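Local coordinates for uncharacterized protein (Leptospirillum rubarum, PDB 3O2I) that is of unknown function but belongs to an uncharacterised protein family and occurs as a two-chain assembly, at residues Val41-Leu46 against Glu78-Leu83. Numbering follows the deposited sequence.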
ATOM      1  N   VAL B  41      -8.870 -10.427   2.473  1.00 47.23           N
ATOM      2  CA  VAL B  41      -7.964 -10.545   1.341  1.00 46.34           C
ATOM      3  C   VAL B  41      -7.554  -9.161   0.852  1.00 39.88           C
ATOM      4  O   VAL B  41      -8.406  -8.320   0.563  1.00 37.60           O
ATOM      5  CB  VAL B  41      -8.607 -11.320   0.180  1.00 47.61           C
ATOM      6  CG1 VAL B  41      -7.617 -11.480  -0.961  1.00 45.89           C
ATOM      7  CG2 VAL B  41      -9.094 -12.670   0.661  1.00 51.80           C
ATOM      8  N   ARG B  42      -6.252  -8.920   0.777  1.00 37.89           N
ATOM      9  CA  ARG B  42      -5.752  -7.672   0.227  1.00 35.42           C
ATOM     10  C   ARG B  42      -4.893  -7.928  -1.011  1.00 35.69           C
ATOM     11  O   ARG B  42      -3.908  -8.662  -0.960  1.00 33.60           O
ATOM     12  CB  ARG B  42      -4.981  -6.868   1.285  1.00 38.61           C
ATOM     13  CG  ARG B  42      -5.894  -6.116   2.244  1.00 37.91           C
ATOM     14  CD  ARG B  42      -5.153  -5.471   3.412  1.00 41.83           C
ATOM     15  NE  ARG B  42      -6.114  -4.946   4.374  1.00 50.89           N
ATOM     16  CZ  ARG B  42      -6.628  -3.716   4.336  1.00 57.60           C
ATOM     17  NH1 ARG B  42      -7.516  -3.340   5.252  1.00 53.17           N
ATOM     18  NH2 ARG B  42      -6.254  -2.856   3.392  1.00 57.09           N
ATOM     19  N   ILE B  43      -5.299  -7.331  -2.126  1.00 35.01           N
ATOM     20  CA  ILE B  43      -4.563  -7.448  -3.374  1.00 33.32           C
ATOM     21  C   ILE B  43      -4.055  -6.072  -3.737  1.00 28.81           C
ATOM     22  O   ILE B  43      -4.827  -5.115  -3.811  1.00 28.74           O
ATOM     23  CB  ILE B  43      -5.450  -7.925  -4.535  1.00 36.69           C
ATOM     24  CG1 ILE B  43      -6.280  -9.141  -4.130  1.00 44.48           C
ATOM     25  CG2 ILE B  43      -4.597  -8.225  -5.764  1.00 28.70           C
ATOM     26  CD1 ILE B  43      -5.601 -10.459  -4.411  1.00 54.91           C
ATOM     27  N   TYR B  44      -2.755  -5.978  -3.967  1.00 24.98           N
ATOM     28  CA  TYR B  44      -2.138  -4.712  -4.342  1.00 26.62           C
ATOM     29  C   TYR B  44      -1.674  -4.808  -5.773  1.00 28.12           C
ATOM     30  O   TYR B  44      -0.814  -5.631  -6.088  1.00 32.32           O
ATOM     31  CB  TYR B  44      -0.937  -4.404  -3.420  1.00 19.96           C
ATOM     32  CG  TYR B  44      -1.336  -4.226  -1.972  1.00 20.61           C
ATOM     33  CD1 TYR B  44      -1.796  -3.000  -1.509  1.00 18.34           C
ATOM     34  CD2 TYR B  44      -1.275  -5.285  -1.075  1.00 22.35           C
ATOM     35  CE1 TYR B  44      -2.177  -2.829  -0.192  1.00 18.13           C
ATOM     36  CE2 TYR B  44      -1.644  -5.119   0.257  1.00 19.46           C
ATOM     37  CZ  TYR B  44      -2.098  -3.889   0.686  1.00 20.81           C
ATOM     38  OH  TYR B  44      -2.468  -3.706   2.002  1.00 28.60           O
ATOM     39  N   LEU B  45      -2.234  -3.967  -6.636  1.00 26.84           N
ATOM     40  CA  LEU B  45      -1.832  -3.917  -8.042  1.00 24.05           C
ATOM     41  C   LEU B  45      -1.090  -2.621  -8.353  1.00 27.96           C
ATOM     42  O   LEU B  45      -1.383  -1.575  -7.789  1.00 38.85           O
ATOM     43  CB  LEU B  45      -3.050  -4.010  -8.954  1.00 25.36           C
ATOM     44  CG  LEU B  45      -3.972  -5.218  -8.782  1.00 32.51           C
ATOM     45  CD1 LEU B  45      -5.058  -5.173  -9.858  1.00 35.04           C
ATOM     46  CD2 LEU B  45      -3.194  -6.512  -8.873  1.00 34.27           C
ATOM     47  N   LEU B  46      -0.146  -2.699  -9.276  1.00 23.74           N
ATOM     48  CA  LEU B  46       0.636  -1.543  -9.681  1.00 30.29           C
ATOM     49  C   LEU B  46       0.339  -1.202 -11.118  1.00 32.45           C
ATOM     50  O   LEU B  46       0.147  -2.097 -11.934  1.00 40.77           O
ATOM     51  CB  LEU B  46       2.131  -1.860  -9.574  1.00 32.48           C
ATOM     52  CG  LEU B  46       2.843  -1.689  -8.241  1.00 36.85           C
ATOM     53  CD1 LEU B  46       1.839  -1.515  -7.117  1.00 27.41           C
ATOM     54  CD2 LEU B  46       3.809  -2.854  -7.994  1.00 38.59           C
ATOM     55  N   GLU B  78     -10.626 -13.010  -9.329  1.00 48.16           N
ATOM     56  CA  GLU B  78     -10.890 -12.995 -10.765  1.00 48.93           C
ATOM     57  C   GLU B  78     -10.693 -11.604 -11.358  1.00 45.87           C
ATOM     58  O   GLU B  78     -10.063 -11.451 -12.402  1.00 56.69           O
ATOM     59  CB  GLU B  78     -12.305 -13.534 -11.066  1.00 54.83           C
ATOM     60  CG  GLU B  78     -12.599 -14.880 -10.402  1.00 59.86           C
ATOM     61  CD  GLU B  78     -13.669 -15.689 -11.127  1.00 71.68           C
ATOM     62  OE1 GLU B  78     -14.498 -16.337 -10.443  1.00 69.57           O
ATOM     63  OE2 GLU B  78     -13.681 -15.678 -12.378  1.00 76.43           O
ATOM     64  N   VAL B  79     -11.235 -10.593 -10.688  1.00 45.58           N
ATOM     65  CA  VAL B  79     -11.036  -9.199 -11.075  1.00 46.53           C
ATOM     66  C   VAL B  79      -9.537  -8.847 -11.158  1.00 47.31           C
ATOM     67  O   VAL B  79      -9.076  -8.220 -12.121  1.00 44.96           O
ATOM     68  CB  VAL B  79     -11.735  -8.259 -10.069  1.00 48.22           C
ATOM     69  CG1 VAL B  79     -11.370  -6.804 -10.342  1.00 46.28           C
ATOM     70  CG2 VAL B  79     -13.247  -8.475 -10.112  1.00 45.69           C
ATOM     71  N   SER B  80      -8.784  -9.251 -10.140  1.00 48.20           N
ATOM     72  CA  SER B  80      -7.334  -9.064 -10.143  1.00 43.69           C
ATOM     73  C   SER B  80      -6.709  -9.650 -11.410  1.00 46.97           C
ATOM     74  O   SER B  80      -5.942  -8.975 -12.107  1.00 50.36           O
ATOM     75  CB  SER B  80      -6.712  -9.707  -8.903  1.00 50.39           C
ATOM     76  OG  SER B  80      -5.292  -9.598  -8.926  1.00 58.10           O
ATOM     77  N   LYS B  81      -7.047 -10.906 -11.704  1.00 53.66           N
ATOM     78  CA  LYS B  81      -6.520 -11.609 -12.879  1.00 57.77           C
ATOM     79  C   LYS B  81      -6.794 -10.867 -14.182  1.00 51.08           C
ATOM     80  O   LYS B  81      -5.986 -10.901 -15.107  1.00 53.79           O
ATOM     81  CB  LYS B  81      -7.110 -13.015 -12.977  1.00 69.15           C
ATOM     82  CG  LYS B  81      -6.481 -14.040 -12.054  1.00 74.98           C
ATOM     83  CD  LYS B  81      -7.021 -15.434 -12.358  1.00 79.33           C
ATOM     84  CE  LYS B  81      -6.660 -15.873 -13.773  1.00 84.21           C
ATOM     85  NZ  LYS B  81      -7.252 -17.202 -14.129  1.00 91.02           N
ATOM     86  N   TYR B  82      -7.937 -10.196 -14.245  1.00 47.56           N
ATOM     87  CA  TYR B  82      -8.353  -9.497 -15.454  1.00 46.28           C
ATOM     88  C   TYR B  82      -7.617  -8.173 -15.627  1.00 50.58           C
ATOM     89  O   TYR B  82      -7.158  -7.853 -16.724  1.00 55.73           O
ATOM     90  CB  TYR B  82      -9.874  -9.281 -15.478  1.00 50.19           C
ATOM     91  CG  TYR B  82     -10.329  -8.393 -16.611  1.00 55.49           C
ATOM     92  CD1 TYR B  82     -10.500  -8.900 -17.896  1.00 62.90           C
ATOM     93  CD2 TYR B  82     -10.571  -7.043 -16.402  1.00 52.90           C
ATOM     94  CE1 TYR B  82     -10.905  -8.080 -18.943  1.00 63.26           C
ATOM     95  CE2 TYR B  82     -10.973  -6.218 -17.434  1.00 55.24           C
ATOM     96  CZ  TYR B  82     -11.137  -6.739 -18.705  1.00 60.90           C
ATOM     97  OH  TYR B  82     -11.531  -5.907 -19.728  1.00 58.42           O
ATOM     98  N   LEU B  83      -7.510  -7.398 -14.550  1.00 48.35           N
ATOM     99  CA  LEU B  83      -6.720  -6.172 -14.588  1.00 45.52           C
ATOM    100  C   LEU B  83      -5.285  -6.453 -15.021  1.00 46.04           C
ATOM    101  O   LEU B  83      -4.700  -5.691 -15.792  1.00 47.97           O
ATOM    102  CB  LEU B  83      -6.729  -5.456 -13.230  1.00 39.06           C
ATOM    103  CG  LEU B  83      -8.100  -4.958 -12.762  1.00 43.88           C
ATOM    104  CD1 LEU B  83      -7.969  -4.151 -11.477  1.00 36.63           C
ATOM    105  CD2 LEU B  83      -8.763  -4.124 -13.841  1.00 46.55           C
TER
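Leu45 reaches from its strand into the helix face formed by Ser80 and Leu83. Its CB leaves the backbone toward the helix, and a chi1 of -56° sets CG anti to the carbonyl carbon, where the chain forks. A chi2 of -176° then carries CD1 on, extended away from CA, to Leu83, leaving CD2 as the branch that turns to Ser80. Leu45 CD1 lies 3.5 Å from Leu83 CD1, a close approach for two methyl carbons, and 3.8 Å from Leu83 CB. Leu45 CD2 ends 3.7 Å from Ser80 OG. The two leucine side chains cross at about a right angle. Ser80 OG also lies 3.5 Å from Ile43 CG2, so the hydroxyl rests against two methyls from residues two apart on one strand face. No hydrogen bond crosses the contact; all four touching residues are buried. The axes of strand segment 41-46 and helix segment 78-83 come within 10.2 Å and run nearly parallel, 10° apart. Tyr44 points away from the helix and packs on Ile29 of the second subunit. Helix 72-87 thus packs along the middle strand of an antiparallel sheet, a two-layer arrangement whose opposite sheet face contributes to the subunit interface.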